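Local coordinates for tetratricopeptide repeat domain protein (Salinibacter ruber, PDB 3MA5), which is of unknown function but, as a tetratricopeptide repeat domain from a longer protein, probably serves as a scaffold for protein-protein interactions, at residues R25-F30 and G48-R53; F8-L13 and E35-Y40. All blocks are in the same frame, centred on the assembly; numbering follows the deposited sequence.

Contact 1: R25-F30 and G48-R53; sequences RALALF and GKLYER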
ATOM      1  N   ARG A  25       9.933  -8.748  -4.466  1.00 92.53           N
ATOM      2  CA  ARG A  25       9.711  -9.438  -3.195  1.00 90.93           C
ATOM      3  C   ARG A  25       8.809  -8.590  -2.310  1.00 84.54           C
ATOM      4  O   ARG A  25       7.883  -9.104  -1.684  1.00 80.15           O
ATOM      5  CB  ARG A  25      11.044  -9.700  -2.494  1.00 90.69           C
ATOM      6  CG  ARG A  25      10.931 -10.497  -1.212  1.00 96.89           C
ATOM      7  CD  ARG A  25      10.003 -11.705  -1.347  1.00101.51           C
ATOM      8  NE  ARG A  25       9.967 -12.460  -0.094  1.00105.39           N
ATOM      9  CZ  ARG A  25       9.075 -13.401   0.203  1.00107.29           C
ATOM     10  NH1 ARG A  25       8.118 -13.724  -0.661  1.00 96.70           N
ATOM     11  NH2 ARG A  25       9.139 -14.014   1.380  1.00104.41           N
ATOM     12  N   ALA A  26       9.085  -7.291  -2.261  1.00 81.15           N
ATOM     13  CA  ALA A  26       8.260  -6.384  -1.483  1.00 78.60           C
ATOM     14  C   ALA A  26       6.811  -6.532  -1.957  1.00 80.48           C
ATOM     15  O   ALA A  26       5.901  -6.687  -1.139  1.00 83.47           O
ATOM     16  CB  ALA A  26       8.726  -4.954  -1.677  1.00 78.77           C
ATOM     17  N   LEU A  27       6.593  -6.504  -3.275  1.00 83.51           N
ATOM     18  CA  LEU A  27       5.240  -6.625  -3.818  1.00 78.97           C
ATOM     19  C   LEU A  27       4.537  -7.934  -3.474  1.00 79.38           C
ATOM     20  O   LEU A  27       3.357  -7.930  -3.145  1.00 79.00           O
ATOM     21  CB  LEU A  27       5.238  -6.430  -5.335  1.00 78.28           C
ATOM     22  CG  LEU A  27       3.872  -6.734  -5.964  1.00 76.96           C
ATOM     23  CD1 LEU A  27       3.271  -5.508  -6.632  1.00 73.06           C
ATOM     24  CD2 LEU A  27       4.044  -7.843  -6.952  1.00 76.91           C
ATOM     25  N   ALA A  28       5.253  -9.048  -3.560  1.00 78.00           N
ATOM     26  CA  ALA A  28       4.687 -10.350  -3.222  1.00 73.74           C
ATOM     27  C   ALA A  28       4.071 -10.247  -1.830  1.00 80.89           C
ATOM     28  O   ALA A  28       2.864 -10.391  -1.655  1.00 81.75           O
ATOM     29  CB  ALA A  28       5.784 -11.412  -3.228  1.00 76.16           C
ATOM     30  N   LEU A  29       4.917  -9.983  -0.844  1.00 80.64           N
ATOM     31  CA  LEU A  29       4.484  -9.843   0.539  1.00 80.50           C
ATOM     32  C   LEU A  29       3.299  -8.881   0.693  1.00 81.48           C
ATOM     33  O   LEU A  29       2.297  -9.219   1.326  1.00 80.94           O
ATOM     34  CB  LEU A  29       5.656  -9.354   1.404  1.00 82.77           C
ATOM     35  CG  LEU A  29       6.817 -10.323   1.653  1.00 87.28           C
ATOM     36  CD1 LEU A  29       7.973  -9.572   2.286  1.00 91.41           C
ATOM     37  CD2 LEU A  29       6.367 -11.464   2.546  1.00 89.63           C
ATOM     38  N   PHE A  30       3.408  -7.687   0.112  1.00 77.31           N
ATOM     39  CA  PHE A  30       2.337  -6.700   0.220  1.00 74.31           C
ATOM     40  C   PHE A  30       0.972  -7.211  -0.239  1.00 75.21           C
ATOM     41  O   PHE A  30      -0.023  -7.038   0.464  1.00 76.52           O
ATOM     42  CB  PHE A  30       2.690  -5.422  -0.561  1.00 73.27           C
ATOM     43  CG  PHE A  30       3.612  -4.495   0.174  1.00 74.75           C
ATOM     44  CD1 PHE A  30       3.477  -4.290   1.549  1.00 81.14           C
ATOM     45  CD2 PHE A  30       4.609  -3.805  -0.504  1.00 79.50           C
ATOM     46  CE1 PHE A  30       4.324  -3.412   2.235  1.00 73.16           C
ATOM     47  CE2 PHE A  30       5.463  -2.924   0.172  1.00 81.78           C
ATOM     48  CZ  PHE A  30       5.316  -2.730   1.541  1.00 77.56           C
ATOM     49  N   GLY A  48       0.363   0.610  -3.349  1.00 67.49           N
ATOM     50  CA  GLY A  48      -0.064   1.478  -4.420  1.00 65.75           C
ATOM     51  C   GLY A  48       1.092   2.261  -4.991  1.00 71.15           C
ATOM     52  O   GLY A  48       1.157   2.498  -6.193  1.00 77.65           O
ATOM     53  N   LYS A  49       2.010   2.671  -4.131  1.00 67.81           N
ATOM     54  CA  LYS A  49       3.158   3.438  -4.586  1.00 66.78           C
ATOM     55  C   LYS A  49       4.037   2.516  -5.414  1.00 70.60           C
ATOM     56  O   LYS A  49       4.797   2.967  -6.261  1.00 70.11           O
ATOM     57  CB  LYS A  49       3.917   4.004  -3.383  1.00 65.69           C
ATOM     58  CG  LYS A  49       3.317   5.275  -2.808  1.00 67.48           C
ATOM     59  CD  LYS A  49       3.830   6.503  -3.563  1.00 68.60           C
ATOM     60  CE  LYS A  49       2.931   7.721  -3.402  1.00 71.61           C
ATOM     61  NZ  LYS A  49       3.542   8.922  -4.039  1.00 73.38           N
ATOM     62  N   LEU A  50       3.906   1.215  -5.180  1.00 72.20           N
ATOM     63  CA  LEU A  50       4.683   0.221  -5.896  1.00 64.69           C
ATOM     64  C   LEU A  50       4.039  -0.074  -7.223  1.00 72.55           C
ATOM     65  O   LEU A  50       4.727  -0.275  -8.232  1.00 79.46           O
ATOM     66  CB  LEU A  50       4.763  -1.065  -5.093  1.00 66.80           C
ATOM     67  CG  LEU A  50       5.852  -2.078  -5.453  1.00 74.86           C
ATOM     68  CD1 LEU A  50       7.208  -1.375  -5.529  1.00 73.24           C
ATOM     69  CD2 LEU A  50       5.896  -3.169  -4.402  1.00 78.35           C
ATOM     70  N   TYR A  51       2.711  -0.116  -7.223  1.00 71.39           N
ATOM     71  CA  TYR A  51       1.982  -0.379  -8.452  1.00 72.40           C
ATOM     72  C   TYR A  51       2.268   0.717  -9.447  1.00 76.51           C
ATOM     73  O   TYR A  51       2.397   0.460 -10.637  1.00 77.83           O
ATOM     74  CB  TYR A  51       0.488  -0.438  -8.198  1.00 67.46           C
ATOM     75  CG  TYR A  51       0.011  -1.789  -7.763  1.00 63.45           C
ATOM     76  CD1 TYR A  51       0.680  -2.950  -8.151  1.00 67.33           C
ATOM     77  CD2 TYR A  51      -1.123  -1.915  -6.976  1.00 67.13           C
ATOM     78  CE1 TYR A  51       0.230  -4.200  -7.749  1.00 66.56           C
ATOM     79  CE2 TYR A  51      -1.581  -3.155  -6.571  1.00 70.15           C
ATOM     80  CZ  TYR A  51      -0.909  -4.288  -6.956  1.00 68.38           C
ATOM     81  OH  TYR A  51      -1.363  -5.496  -6.499  1.00 68.15           O
ATOM     82  N   GLU A  52       2.358   1.941  -8.946  1.00 70.58           N
ATOM     83  CA  GLU A  52       2.628   3.073  -9.804  1.00 70.30           C
ATOM     84  C   GLU A  52       3.981   2.886 -10.467  1.00 75.94           C
ATOM     85  O   GLU A  52       4.101   3.044 -11.676  1.00 83.52           O
ATOM     86  CB  GLU A  52       2.590   4.385  -9.005  1.00 72.40           C
ATOM     87  CG  GLU A  52       1.187   4.872  -8.646  1.00 71.69           C
ATOM     88  CD  GLU A  52       1.209   6.271  -8.084  1.00 76.21           C
ATOM     89  OE1 GLU A  52       0.804   6.482  -6.913  1.00 80.16           O
ATOM     90  OE2 GLU A  52       1.648   7.161  -8.838  1.00 82.02           O
ATOM     91  N   ARG A  53       4.993   2.528  -9.682  1.00 75.32           N
ATOM     92  CA  ARG A  53       6.341   2.315 -10.216  1.00 80.29           C
ATOM     93  C   ARG A  53       6.332   1.204 -11.244  1.00 80.84           C
ATOM     94  O   ARG A  53       7.109   1.216 -12.191  1.00 80.06           O
ATOM     95  CB  ARG A  53       7.319   1.947  -9.096  1.00 77.39           C
ATOM     96  CG  ARG A  53       7.455   3.016  -8.028  1.00 80.09           C
ATOM     97  CD  ARG A  53       8.404   2.584  -6.926  1.00 90.11           C
ATOM     98  NE  ARG A  53       9.798   2.623  -7.358  1.00 95.73           N
ATOM     99  CZ  ARG A  53      10.802   2.096  -6.670  1.00 96.76           C
ATOM    100  NH1 ARG A  53      10.565   1.484  -5.518  1.00103.52           N
ATOM    101  NH2 ARG A  53      12.036   2.179  -7.135  1.00 98.28           N
TER
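Leu-50 and Tyr-51 of helix 42-53 meet Ala-26, Leu-27 and Phe-30 of helix 23-36, and the central bump is a single methyl, CD2 of Leu-50. It enters a shallow hollow with Leu-27 as its floor, where the Leu-50 CD2 to Leu-27 CB distance is 3.5 Å. Leu-50 CD2 lies almost as near Leu-27 CA, at 3.6 Å, which shows that the methyl reaches down to the backbone. Ala-26 and Phe-30 line the same side of the hollow: Ala-26 CB stands 4.3 Å from Leu-50 CD2, and Phe-30 presents a ring edge, its CD2 4.2 Å from Leu-50 CD2, with the methyl near the ring plane. CG of Leu-50 lies anti to its backbone N (chi1 -162°), and the branch carrying CD2 leads from there toward helix 23-36.

A second bump answers in the other direction. Leu-27 crosses Tyr-51 at about a right angle, and Leu-27 CD1 settles obliquely against the ring, 3.5 Å from Tyr-51 CE1. No hydrogen bond joins the segments, and the contact, which buries 178 Å² in all, is apolar; the Tyr-51 hydroxyl is instead hydrogen-bonded to Glu-31 OE2, one residue beyond Phe-30. The local axes pass 10.6 Å apart with their directions at 134°, nearer antiparallel than parallel.

Ala-26 and Phe-30 occupy the small and aromatic signature positions of a tetratricopeptide repeat, and both also touch helix 7-19, at Leu-18 and Ala-14 respectively. Beyond Tyr-51 lies helix 57-74, met through Ala-60 and Thr-63. The interface thus lies between helices 7-19 and 57-74, joining the second helix of one predicted repeat to the first helix of the next.

Contact 2: F8-L13 and E35-Y40; sequences FTRYAL and ETDPDY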
ATOM      1  N   PHE A   8       2.823  -7.199  11.290  1.00 96.36           N
ATOM      2  CA  PHE A   8       3.927  -6.258  11.310  1.00 87.01           C
ATOM      3  C   PHE A   8       5.238  -6.908  10.879  1.00 87.87           C
ATOM      4  O   PHE A   8       6.008  -6.319  10.132  1.00 89.20           O
ATOM      5  CB  PHE A   8       4.136  -5.630  12.690  1.00 83.83           C
ATOM      6  CG  PHE A   8       5.349  -4.719  12.752  1.00 95.58           C
ATOM      7  CD1 PHE A   8       5.333  -3.459  12.145  1.00 90.75           C
ATOM      8  CD2 PHE A   8       6.540  -5.167  13.318  1.00 94.13           C
ATOM      9  CE1 PHE A   8       6.484  -2.666  12.100  1.00 85.51           C
ATOM     10  CE2 PHE A   8       7.689  -4.384  13.277  1.00 89.25           C
ATOM     11  CZ  PHE A   8       7.665  -3.133  12.662  1.00 88.89           C
ATOM     12  N   THR A   9       5.506  -8.118  11.347  1.00 92.10           N
ATOM     13  CA  THR A   9       6.767  -8.748  10.988  1.00 95.02           C
ATOM     14  C   THR A   9       6.996  -8.722   9.477  1.00 93.96           C
ATOM     15  O   THR A   9       7.976  -8.137   9.015  1.00 93.32           O
ATOM     16  CB  THR A   9       6.850 -10.192  11.550  1.00102.49           C
ATOM     17  OG1 THR A   9       6.981 -10.136  12.979  1.00106.95           O
ATOM     18  CG2 THR A   9       8.042 -10.941  10.972  1.00102.49           C
ATOM     19  N   ARG A  10       6.096  -9.328   8.704  1.00 91.37           N
ATOM     20  CA  ARG A  10       6.270  -9.326   7.253  1.00 90.69           C
ATOM     21  C   ARG A  10       6.078  -7.949   6.634  1.00 88.57           C
ATOM     22  O   ARG A  10       6.657  -7.648   5.596  1.00 91.52           O
ATOM     23  CB  ARG A  10       5.364 -10.362   6.565  1.00 93.96           C
ATOM     24  CG  ARG A  10       4.102 -10.741   7.292  1.00 94.97           C
ATOM     25  CD  ARG A  10       3.807 -12.208   7.039  1.00 94.61           C
ATOM     26  NE  ARG A  10       2.663 -12.395   6.162  1.00 89.07           N
ATOM     27  CZ  ARG A  10       1.408 -12.177   6.526  1.00 90.45           C
ATOM     28  NH1 ARG A  10       1.139 -11.763   7.760  1.00 96.29           N
ATOM     29  NH2 ARG A  10       0.422 -12.369   5.660  1.00 90.04           N
ATOM     30  N   TYR A  11       5.262  -7.108   7.249  1.00 83.52           N
ATOM     31  CA  TYR A  11       5.111  -5.758   6.722  1.00 80.06           C
ATOM     32  C   TYR A  11       6.519  -5.109   6.734  1.00 90.48           C
ATOM     33  O   TYR A  11       7.030  -4.677   5.697  1.00 90.34           O
ATOM     34  CB  TYR A  11       4.154  -4.947   7.598  1.00 79.63           C
ATOM     35  CG  TYR A  11       4.181  -3.469   7.310  1.00 83.83           C
ATOM     36  CD1 TYR A  11       3.313  -2.899   6.379  1.00 83.73           C
ATOM     37  CD2 TYR A  11       5.096  -2.640   7.948  1.00 80.63           C
ATOM     38  CE1 TYR A  11       3.350  -1.539   6.097  1.00 85.47           C
ATOM     39  CE2 TYR A  11       5.150  -1.279   7.670  1.00 84.49           C
ATOM     40  CZ  TYR A  11       4.272  -0.735   6.741  1.00 87.60           C
ATOM     41  OH  TYR A  11       4.305   0.609   6.466  1.00 87.86           O
ATOM     42  N   ALA A  12       7.137  -5.054   7.914  1.00 94.34           N
ATOM     43  CA  ALA A  12       8.470  -4.480   8.060  1.00 90.33           C
ATOM     44  C   ALA A  12       9.427  -5.224   7.131  1.00 91.10           C
ATOM     45  O   ALA A  12      10.322  -4.626   6.530  1.00 92.94           O
ATOM     46  CB  ALA A  12       8.942  -4.588   9.518  1.00 86.55           C
ATOM     47  N   LEU A  13       9.228  -6.531   7.026  1.00 86.63           N
ATOM     48  CA  LEU A  13      10.034  -7.373   6.154  1.00 90.29           C
ATOM     49  C   LEU A  13       9.965  -6.756   4.758  1.00 92.53           C
ATOM     50  O   LEU A  13      10.971  -6.296   4.212  1.00 86.85           O
ATOM     51  CB  LEU A  13       9.433  -8.777   6.121  1.00 97.04           C
ATOM     52  CG  LEU A  13      10.176 -10.001   5.586  1.00 96.74           C
ATOM     53  CD1 LEU A  13      11.341  -9.595   4.715  1.00 92.01           C
ATOM     54  CD2 LEU A  13      10.647 -10.815   6.772  1.00105.12           C
ATOM     55  N   GLU A  35      -4.590  -9.486   1.434  1.00 87.64           N
ATOM     56  CA  GLU A  35      -5.693 -10.431   1.398  1.00 87.14           C
ATOM     57  C   GLU A  35      -5.788 -11.268   2.670  1.00 86.89           C
ATOM     58  O   GLU A  35      -6.883 -11.684   3.053  1.00 89.70           O
ATOM     59  CB  GLU A  35      -5.611 -11.311   0.137  1.00 87.42           C
ATOM     60  CG  GLU A  35      -4.261 -11.923  -0.159  1.00 94.76           C
ATOM     61  CD  GLU A  35      -4.124 -12.368  -1.624  1.00105.14           C
ATOM     62  OE1 GLU A  35      -5.061 -12.102  -2.419  1.00104.81           O
ATOM     63  OE2 GLU A  35      -3.075 -12.975  -1.976  1.00101.79           O
ATOM     64  N   THR A  36      -4.660 -11.503   3.338  1.00 80.51           N
ATOM     65  CA  THR A  36      -4.679 -12.267   4.580  1.00 82.48           C
ATOM     66  C   THR A  36      -5.166 -11.384   5.721  1.00 80.36           C
ATOM     67  O   THR A  36      -6.061 -11.756   6.461  1.00 83.61           O
ATOM     68  CB  THR A  36      -3.285 -12.844   4.936  1.00 84.23           C
ATOM     69  OG1 THR A  36      -2.313 -11.796   5.006  1.00 85.55           O
ATOM     70  CG2 THR A  36      -2.862 -13.865   3.898  1.00 81.61           C
ATOM     71  N   ASP A  37      -4.580 -10.201   5.839  1.00 81.28           N
ATOM     72  CA  ASP A  37      -4.938  -9.228   6.870  1.00 81.74           C
ATOM     73  C   ASP A  37      -5.373  -7.951   6.149  1.00 80.44           C
ATOM     74  O   ASP A  37      -4.631  -6.968   6.112  1.00 77.45           O
ATOM     75  CB  ASP A  37      -3.721  -8.932   7.746  1.00 84.65           C
ATOM     76  CG  ASP A  37      -3.120 -10.169   8.317  1.00 92.13           C
ATOM     77  OD1 ASP A  37      -3.526 -10.572   9.414  1.00 95.22           O
ATOM     78  OD2 ASP A  37      -2.248 -10.753   7.655  1.00 90.65           O
ATOM     79  N   PRO A  38      -6.586  -7.949   5.577  1.00 79.63           N
ATOM     80  CA  PRO A  38      -7.082  -6.776   4.857  1.00 81.16           C
ATOM     81  C   PRO A  38      -7.272  -5.488   5.647  1.00 78.87           C
ATOM     82  O   PRO A  38      -7.206  -4.409   5.061  1.00 79.73           O
ATOM     83  CB  PRO A  38      -8.380  -7.277   4.231  1.00 76.34           C
ATOM     84  CG  PRO A  38      -8.839  -8.266   5.195  1.00 79.04           C
ATOM     85  CD  PRO A  38      -7.593  -9.018   5.571  1.00 78.45           C
ATOM     86  N   ASP A  39      -7.512  -5.564   6.956  1.00 85.18           N
ATOM     87  CA  ASP A  39      -7.673  -4.307   7.687  1.00 88.76           C
ATOM     88  C   ASP A  39      -6.444  -3.844   8.471  1.00 80.30           C
ATOM     89  O   ASP A  39      -6.557  -3.263   9.545  1.00 81.66           O
ATOM     90  CB  ASP A  39      -8.912  -4.289   8.604  1.00 89.53           C
ATOM     91  CG  ASP A  39      -9.571  -5.634   8.750  1.00100.45           C
ATOM     92  OD1 ASP A  39      -8.847  -6.649   8.851  1.00104.06           O
ATOM     93  OD2 ASP A  39     -10.820  -5.668   8.785  1.00 98.74           O
ATOM     94  N   TYR A  40      -5.275  -4.123   7.907  1.00 77.90           N
ATOM     95  CA  TYR A  40      -3.988  -3.679   8.437  1.00 71.12           C
ATOM     96  C   TYR A  40      -3.640  -2.570   7.435  1.00 75.75           C
ATOM     97  O   TYR A  40      -3.082  -2.830   6.374  1.00 85.35           O
ATOM     98  CB  TYR A  40      -2.945  -4.794   8.346  1.00 71.40           C
ATOM     99  CG  TYR A  40      -1.622  -4.401   8.938  1.00 77.72           C
ATOM    100  CD1 TYR A  40      -1.321  -4.689  10.262  1.00 86.03           C
ATOM    101  CD2 TYR A  40      -0.688  -3.697   8.187  1.00 79.12           C
ATOM    102  CE1 TYR A  40      -0.126  -4.281  10.834  1.00 84.90           C
ATOM    103  CE2 TYR A  40       0.516  -3.275   8.747  1.00 82.70           C
ATOM    104  CZ  TYR A  40       0.791  -3.577  10.077  1.00 86.81           C
ATOM    105  OH  TYR A  40       1.974  -3.179  10.658  1.00 92.83           O
TER
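In the first predicted tetratricopeptide repeat, residues 7-40, the early turns of helix 7-19 meet the end of helix 23-36 and the turn that follows: Arg-10 faces Thr-36 and Asp-37, while Phe-8 and Tyr-11 face Tyr-40. Arg-10 and Thr-36 reach toward each other tip to tip. Arg-10 NH2 donates to Thr-36 OG1 at 2.9 Å, and the acceptor lies close to the guanidinium plane. The N-H...O angle of 137° makes this a bent bond. Thr-36 OG1 is also hydrogen-bonded to Glu-32 O, one helical turn back. Arg-10 NH1 forms a long salt bridge of 3.5 Å to Asp-37 OD2, the carboxylate being turned well out of the guanidinium plane. An alanine in place of Arg-10 would probably leave the Asp-37 carboxylate without its positive mate across the contact and Thr-36 OG1 without this donor.

Tyr-40 makes the aromatic half. Its CG is anti to the backbone N (chi1 -177°), and its hydroxyl end reaches helix 7-19. There Tyr-40 OH sits 3.7 Å from Phe-8 CD1, at the edge of that ring, and also over one face of Tyr-11. The two tyrosine rings meet obliquely, planes 50° apart, with Tyr-11 CD1 3.7 Å from Tyr-40 CE2. Pro-7 touches both Asp-37 and Tyr-40.

Asp-37 to Tyr-40 is a type I beta turn, with Pro-38 where the repeat consensus has proline; it leads from the second helix here to the first of the next repeat. An antiparallel helix pair followed by such a proline-bearing turn is characteristic of the tetratricopeptide repeat.

In the fold
Helix 23-36 serves both contacts, whose centres are 13 Å apart. Contact 2 lies within one predicted repeat and near the surface, whereas contact 1 joins that repeat to the next and is buried. They touch directly: Leu-29 CD1, on helix 23-36, lies 4.0 Å from Leu-13 CG, and Phe-30 CE1 lies 4.3 Å from Tyr-11 CD1. Phe-30 therefore links the Leu-50 contact to the aromatic group around Tyr-40. The segments alternate along the chain, as expected when successive antiparallel helices stack into a repeat array. No ligand or active site is known here, so the geometry speaks only for the fold.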